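Local coordinates for coenzyme F420-dependent N(5),N(10)-methenyltetrahydromethanopterin reductase-related protein (Desulfurobacterium thermolithotrophum DSM 11699, PDB 6HUZ), which uses tetrahydrofolate derivatives as substrates and carries the iron-guanylylpyridinol cofactor, being a bacterial paralog of [Fe]-hydrogenase, at the interface of chains A and B. Coordinates in Å, arbitrary orientation; residue numbers count along the deposited sequence, not the author numbering. Chains: chain A/B, Coenzyme F420-dependent N(5),N(10)-methenyltetrahydromethanopterin reductase-related protein.

Contact 1: the interface of chains A and B. Residues chain A 263, 265-266, 269; chain B 160, 192, 194, 202.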
loop_
_atom_site.group_PDB
_atom_site.type_symbol
_atom_site.label_atom_id
_atom_site.label_comp_id
_atom_site.label_asym_id
_atom_site.label_seq_id
_atom_site.Cartn_x
_atom_site.Cartn_y
_atom_site.Cartn_z
ATOM N N ASN A 263 -5.827 -14.252 -2.861
ATOM C CA ASN A 263 -5.709 -15.676 -2.517
ATOM C C ASN A 263 -4.659 -15.849 -1.398
ATOM O O ASN A 263 -3.437 -15.822 -1.628
ATOM C CB ASN A 263 -5.431 -16.583 -3.741
ATOM C CG ASN A 263 -5.594 -18.062 -3.400
ATOM O OD1 ASN A 263 -5.194 -18.515 -2.325
ATOM N ND2 ASN A 263 -6.175 -18.860 -4.288
ATOM N N ASP A 265 -3.909 -18.521 0.389
ATOM C CA ASP A 265 -3.114 -19.744 0.190
ATOM C C ASP A 265 -1.955 -19.484 -0.759
ATOM O O ASP A 265 -0.848 -19.954 -0.511
ATOM C CB ASP A 265 -3.992 -20.875 -0.357
ATOM C CG ASP A 265 -4.941 -21.397 0.704
ATOM O OD1 ASP A 265 -4.635 -21.226 1.904
ATOM O OD2 ASP A 265 -5.996 -21.968 0.335
ATOM N N ALA A 266 -2.213 -18.755 -1.845
ATOM C CA ALA A 266 -1.187 -18.430 -2.840
ATOM C C ALA A 266 -0.152 -17.532 -2.232
ATOM O O ALA A 266 1.030 -17.744 -2.437
ATOM C CB ALA A 266 -1.815 -17.738 -4.044
ATOM N N ALA A 269 2.085 -19.551 0.144
ATOM C CA ALA A 269 2.964 -20.453 -0.594
ATOM C C ALA A 269 4.105 -19.669 -1.208
ATOM O O ALA A 269 5.265 -19.996 -0.980
ATOM C CB ALA A 269 2.176 -21.161 -1.674
ATOM N N LEU B 160 1.272 -20.086 -10.294
ATOM C CA LEU B 160 0.285 -19.031 -10.339
ATOM C C LEU B 160 -0.027 -18.916 -11.819
ATOM O O LEU B 160 0.893 -18.701 -12.620
ATOM C CB LEU B 160 0.832 -17.712 -9.783
ATOM C CG LEU B 160 1.362 -17.761 -8.361
ATOM C CD1 LEU B 160 1.621 -16.327 -7.839
ATOM C CD2 LEU B 160 0.410 -18.470 -7.444
ATOM N N TYR B 192 -2.805 -22.301 -8.754
ATOM C CA TYR B 192 -3.485 -21.143 -8.156
ATOM C C TYR B 192 -3.912 -20.215 -9.289
ATOM O O TYR B 192 -3.068 -19.547 -9.877
ATOM C CB TYR B 192 -2.549 -20.404 -7.185
ATOM C CG TYR B 192 -2.297 -21.148 -5.891
ATOM C CD1 TYR B 192 -3.350 -21.507 -5.051
ATOM C CD2 TYR B 192 -1.008 -21.463 -5.489
ATOM C CE1 TYR B 192 -3.119 -22.162 -3.845
ATOM C CE2 TYR B 192 -0.768 -22.138 -4.299
ATOM C CZ TYR B 192 -1.821 -22.480 -3.477
ATOM O OH TYR B 192 -1.570 -23.158 -2.310
ATOM N N LEU B 194 -5.208 -16.897 -10.608
ATOM C CA LEU B 194 -5.404 -15.516 -10.160
ATOM C C LEU B 194 -5.724 -14.553 -11.290
ATOM O O LEU B 194 -5.335 -14.785 -12.425
ATOM C CB LEU B 194 -4.099 -14.984 -9.512
ATOM C CG LEU B 194 -3.460 -15.816 -8.415
ATOM C CD1 LEU B 194 -2.284 -15.066 -7.838
ATOM C CD2 LEU B 194 -4.414 -16.127 -7.318
ATOM N N VAL B 202 1.665 -11.040 -6.260
ATOM C CA VAL B 202 1.563 -12.236 -5.403
ATOM C C VAL B 202 2.761 -13.182 -5.600
ATOM O O VAL B 202 3.266 -13.712 -4.612
ATOM C CB VAL B 202 0.211 -12.976 -5.612
ATOM C CG1 VAL B 202 0.194 -14.324 -4.873
ATOM C CG2 VAL B 202 -0.975 -12.097 -5.144
#

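Contact 2: the interface of chains A and B. Residues chain A 168, 324, 328, 333, 336-337, 340; chain B 314-315.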
loop_
_atom_site.group_PDB
_atom_site.type_symbol
_atom_site.label_atom_id
_atom_site.label_comp_id
_atom_site.label_asym_id
_atom_site.label_seq_id
_atom_site.Cartn_x
_atom_site.Cartn_y
_atom_site.Cartn_z
ATOM N N ARG A 168 -0.418 22.390 -3.973
ATOM C CA ARG A 168 -0.309 23.293 -5.123
ATOM C C ARG A 168 -0.434 24.743 -4.690
ATOM O O ARG A 168 0.225 25.610 -5.275
ATOM C CB ARG A 168 -1.362 22.941 -6.177
ATOM C CG ARG A 168 -1.219 21.486 -6.685
ATOM C CD ARG A 168 -2.383 21.109 -7.569
ATOM N NE ARG A 168 -2.273 21.709 -8.901
ATOM C CZ ARG A 168 -1.488 21.251 -9.875
ATOM N NH1 ARG A 168 -0.726 20.175 -9.679
ATOM N NH2 ARG A 168 -1.458 21.860 -11.055
ATOM N N VAL A 324 -2.683 11.057 -11.677
ATOM C CA VAL A 324 -2.891 12.422 -11.179
ATOM C C VAL A 324 -2.252 13.426 -12.166
ATOM O O VAL A 324 -2.895 14.408 -12.564
ATOM C CB VAL A 324 -2.381 12.593 -9.722
ATOM C CG1 VAL A 324 -2.307 14.080 -9.311
ATOM C CG2 VAL A 324 -3.287 11.841 -8.751
ATOM N N GLU A 328 -4.389 16.170 -14.251
ATOM C CA GLU A 328 -4.084 17.598 -14.071
ATOM C C GLU A 328 -3.803 18.256 -15.437
ATOM O O GLU A 328 -4.223 19.385 -15.663
ATOM C CB GLU A 328 -2.846 17.806 -13.173
ATOM C CG GLU A 328 -3.083 17.596 -11.687
ATOM C CD GLU A 328 -3.895 18.660 -10.979
ATOM O OE1 GLU A 328 -4.203 19.700 -11.602
ATOM O OE2 GLU A 328 -4.234 18.448 -9.795
ATOM N N ASP A 333 -6.702 21.171 -12.041
ATOM C CA ASP A 333 -6.838 20.881 -10.609
ATOM C C ASP A 333 -8.196 20.924 -9.995
ATOM O O ASP A 333 -8.530 20.034 -9.207
ATOM C CB ASP A 333 -5.948 21.816 -9.788
ATOM C CG ASP A 333 -5.751 21.271 -8.396
ATOM O OD1 ASP A 333 -5.194 20.168 -8.268
ATOM O OD2 ASP A 333 -6.176 21.932 -7.439
ATOM N N LEU A 336 -9.897 18.076 -10.949
ATOM C CA LEU A 336 -9.326 16.920 -10.256
ATOM C C LEU A 336 -9.684 16.905 -8.766
ATOM O O LEU A 336 -9.872 15.829 -8.226
ATOM C CB LEU A 336 -7.799 16.846 -10.477
ATOM C CG LEU A 336 -7.079 15.661 -9.840
ATOM C CD1 LEU A 336 -7.752 14.350 -10.164
ATOM C CD2 LEU A 336 -5.679 15.616 -10.273
ATOM N N LYS A 337 -9.789 18.092 -8.101
ATOM C CA LYS A 337 -10.154 18.219 -6.675
ATOM C C LYS A 337 -11.561 17.652 -6.375
ATOM O O LYS A 337 -11.820 17.212 -5.257
ATOM C CB LYS A 337 -10.097 19.689 -6.197
ATOM C CG LYS A 337 -8.686 20.168 -5.889
ATOM C CD LYS A 337 -8.650 21.249 -4.818
ATOM C CE LYS A 337 -7.615 20.982 -3.746
ATOM N NZ LYS A 337 -6.227 21.217 -4.235
ATOM N N LEU A 340 -10.962 13.950 -4.704
ATOM C CA LEU A 340 -10.504 13.733 -3.327
ATOM C C LEU A 340 -11.672 14.009 -2.341
ATOM O O LEU A 340 -11.605 13.571 -1.188
ATOM C CB LEU A 340 -9.289 14.624 -2.975
ATOM C CG LEU A 340 -7.911 14.103 -3.426
ATOM C CD1 LEU A 340 -7.508 12.837 -2.650
ATOM C CD2 LEU A 340 -7.872 13.866 -4.949
ATOM N N THR B 314 1.949 16.673 -5.439
ATOM C CA THR B 314 1.107 15.580 -5.898
ATOM C C THR B 314 0.094 15.239 -4.832
ATOM O O THR B 314 0.199 15.693 -3.684
ATOM C CB THR B 314 1.911 14.329 -6.293
ATOM O OG1 THR B 314 1.030 13.439 -7.000
ATOM C CG2 THR B 314 2.516 13.609 -5.088
ATOM N N TYR B 315 -0.876 14.444 -5.231
ATOM C CA TYR B 315 -1.962 13.954 -4.409
ATOM C C TYR B 315 -1.639 12.505 -4.057
ATOM O O TYR B 315 -2.089 11.579 -4.758
ATOM C CB TYR B 315 -3.255 13.969 -5.206
ATOM C CG TYR B 315 -3.842 15.345 -5.386
ATOM C CD1 TYR B 315 -4.709 15.877 -4.448
ATOM C CD2 TYR B 315 -3.523 16.117 -6.493
ATOM C CE1 TYR B 315 -5.259 17.141 -4.610
ATOM C CE2 TYR B 315 -4.064 17.384 -6.667
ATOM C CZ TYR B 315 -4.941 17.890 -5.728
ATOM O OH TYR B 315 -5.473 19.149 -5.874
#

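Contact 3: the interface of chains A and B. Residues chain A 165-166, 195, 198; chain B 261-262, 310.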
loop_
_atom_site.group_PDB
_atom_site.type_symbol
_atom_site.label_atom_id
_atom_site.label_comp_id
_atom_site.label_asym_id
_atom_site.label_seq_id
_atom_site.Cartn_x
_atom_site.Cartn_y
_atom_site.Cartn_z
ATOM N N GLU A 165 3.779 21.649 2.395
ATOM C CA GLU A 165 4.555 20.757 1.561
ATOM C C GLU A 165 3.666 19.784 0.779
ATOM O O GLU A 165 2.701 19.239 1.325
ATOM C CB GLU A 165 5.620 20.033 2.398
ATOM C CG GLU A 165 6.575 19.206 1.551
ATOM C CD GLU A 165 7.819 18.793 2.308
ATOM O OE1 GLU A 165 7.695 18.402 3.494
ATOM O OE2 GLU A 165 8.919 18.859 1.714
ATOM N N LEU A 166 3.992 19.615 -0.526
ATOM C CA LEU A 166 3.293 18.775 -1.505
ATOM C C LEU A 166 1.984 19.406 -1.997
ATOM O O LEU A 166 1.348 18.808 -2.857
ATOM C CB LEU A 166 3.040 17.345 -0.997
ATOM C CG LEU A 166 4.266 16.625 -0.479
ATOM C CD1 LEU A 166 3.951 15.188 -0.162
ATOM C CD2 LEU A 166 5.387 16.687 -1.472
ATOM N N PRO A 195 3.789 17.190 5.628
ATOM C CA PRO A 195 2.961 17.690 4.527
ATOM C C PRO A 195 1.508 17.423 4.970
ATOM O O PRO A 195 1.186 16.367 5.550
ATOM C CB PRO A 195 3.363 16.808 3.336
ATOM C CG PRO A 195 4.684 16.254 3.684
ATOM C CD PRO A 195 4.719 16.137 5.182
ATOM N N LEU A 198 -0.239 13.982 4.618
ATOM C CA LEU A 198 0.328 12.860 5.372
ATOM C C LEU A 198 -0.022 12.841 6.836
ATOM O O LEU A 198 0.233 11.821 7.489
ATOM C CB LEU A 198 1.864 12.863 5.197
ATOM C CG LEU A 198 2.356 12.828 3.725
ATOM C CD1 LEU A 198 3.864 12.594 3.637
ATOM C CD2 LEU A 198 1.657 11.770 2.924
ATOM N N LEU B 261 9.465 12.249 3.769
ATOM C CA LEU B 261 8.131 12.817 3.925
ATOM C C LEU B 261 7.270 12.190 5.023
ATOM O O LEU B 261 6.584 12.935 5.700
ATOM C CB LEU B 261 7.420 12.821 2.581
ATOM C CG LEU B 261 8.145 13.701 1.532
ATOM C CD1 LEU B 261 7.722 13.321 0.121
ATOM C CD2 LEU B 261 7.911 15.184 1.808
ATOM N N LEU B 262 7.286 10.863 5.233
ATOM C CA LEU B 262 6.425 10.312 6.296
ATOM C C LEU B 262 6.929 10.656 7.710
ATOM O O LEU B 262 6.117 10.847 8.635
ATOM C CB LEU B 262 6.285 8.783 6.168
ATOM C CG LEU B 262 5.378 8.276 5.070
ATOM C CD1 LEU B 262 5.403 6.749 5.018
ATOM C CD2 LEU B 262 3.945 8.753 5.293
ATOM N N PRO B 310 10.992 17.467 -2.339
ATOM C CA PRO B 310 10.033 17.156 -3.415
ATOM C C PRO B 310 10.112 18.203 -4.532
ATOM O O PRO B 310 9.982 19.385 -4.259
ATOM C CB PRO B 310 8.673 17.181 -2.706
ATOM C CG PRO B 310 8.870 18.120 -1.564
ATOM C CD PRO B 310 10.295 17.897 -1.105
#

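Contact 1: the interface of chains A and B
The first torsion of B:Tyr192 sets CG opposite the carbonyl carbon (chi1 -72°) and carries the ring off strand 190-195 and over the start of helix 264-271, where it presents a face to A:Ala266. A:Asn263 takes another course, with CG opposite its backbone N (chi1 -168°), and this folds the amide back towards that helix. The phenol ring is covered on one face by A:Ala266, whose CA stands 3.9 Å from the ring centroid in a CH-pi contact. Beneath CG of B:Tyr192 lies the methyl CB of A:Ala266, also 3.9 Å away. Around the rim, CB of A:Asp265 meets CE1 of B:Tyr192 at 3.8 Å, and CB of A:Ala269 sits near CE2 at 4.1 Å. The A:Asn263 amide is turned 73° from the ring; its OD1 accepts a hydrogen bond of 3.0 Å from the backbone N of A:Ala266, which arrives from above the carbonyl plane. The bond caps the helix start and fixes the surface that meets the tyrosine. CB of A:Asn263 packs against CD2 of B:Leu194 at 3.7 Å, while B:Val202 CG1 reaches CB of A:Ala266 at 4.0 Å. B:Leu160 closes the same apolar patch. The small A:Ala266 probably lets the ring lie close over the helix backbone. The patch joins a helix of one subunit to the sheet of the other, beside the segment leading from B:Val202 into the folate pocket, and probably helps keep the subunits in register.

Contact 2: the interface of chains A and B
B:Tyr315 reaches with its phenol oxygen between A:Asp333 and A:Lys337, and here the contact is tightest. The hydroxyl donates to OD1 of the A:Asp333 carboxylate at 2.6 Å, meeting its syn lone pair near the ring edge. From another direction NZ of A:Lys337, on a chain bent at its third and fourth torsions, donates to OH of B:Tyr315 at 2.7 Å. The same lysine NZ bridges to OD2 of A:Asp333 at 3.3 Å, tying the three groups into a compact cluster. A second shell steadies the aspartate: NE of A:Arg168 forms a salt bridge to OD1 of A:Asp333 at 3.4 Å, and this arginine also lays a guanidinium face beneath OE1 of A:Glu328. The A:Glu328 carboxylate is turned 11° from the tyrosine ring, with OE2 near CE2 of B:Tyr315. Nearer the backbone, A:Val324 CG1 touches CD2 of B:Tyr315 at 3.7 Å, and A:Leu340 CD2 meets CD1 from above the ring plane at 3.8 Å. A phenylalanine here would probably keep these apolar flanks but leave A:Asp333 and A:Lys337 without the hydroxyl that each of them bonds. The margin is looser: B:Thr314 brings OG1 no nearer than 4.1 Å to CG1 of A:Val324, and A:Leu336 gives slight cover. In the fold, a loop residue of one subunit is thus plugged between helices 320-331 and 333-345 of the other, with A:Asp333 at the first turn of the latter.

Contact 3: the interface of chains A and B
A:Glu165 and A:Leu166 close on B:Pro310, while A:Pro195 and A:Leu198 close on B:Leu261. In the first shell, CD2 of A:Leu166 presses on CB of the proline ring of B:Pro310 at 3.5 Å. The glutamate runs across the proline at about a right angle: with CG opposite the backbone N (chi1 -173°) and the chain extended beyond it, its carboxylate reaches both B:Pro310 and B:Leu261. OE2 of A:Glu165 stands 3.3 Å from CD of B:Pro310, the ring carbon next to nitrogen. The carboxylate carbon CD of A:Glu165 is 3.6 Å from CD2 of B:Leu261, and these two side chains cross obliquely. On the other flank, methyl CD1 of A:Leu198 rests 3.4 Å from the carbonyl O of B:Leu261 and also packs on its CB. A:Pro195 adds its ring, CG lying 3.9 Å from CD2 of B:Leu261, so B:Leu261 is touched by A:Glu165, A:Pro195 and A:Leu198. B:Leu262 contributes little more than a marginal touch on A:Leu198. Farther out, what positions these groups is backbone: A:Pro195 ends strand 190-195, and A:Leu198 belongs to the first turn of helix 196-203. B:Leu261 lies at the last turn of the long helix 232-262, whose end is thereby pressed against that strand-to-helix junction. Through these largely van der Waals contacts, the patch probably locks the helix end and the B:Pro310 loop of one subunit to the other, supporting the dimer.

Contacts 2 and 3 are neighbours, the centres of their C-alpha atoms about 15 Å apart, whereas contact 1 lies about 35 Å from either. A:Arg168 of contact 2 lies two residues after A:Leu166 of contact 3, and B:Pro310 lies just ahead of B:Tyr315 in sequence. Contact 1 uses strand 190-195 and helix 196-203 of chain B, and contact 3 the same elements of chain A. Because the interface is two-fold, the twin of contact 1 adjoins contact 3. The subunits therefore exchange the same elements reciprocally, as suits an intertwined [Fe]-hydrogenase-type dimer.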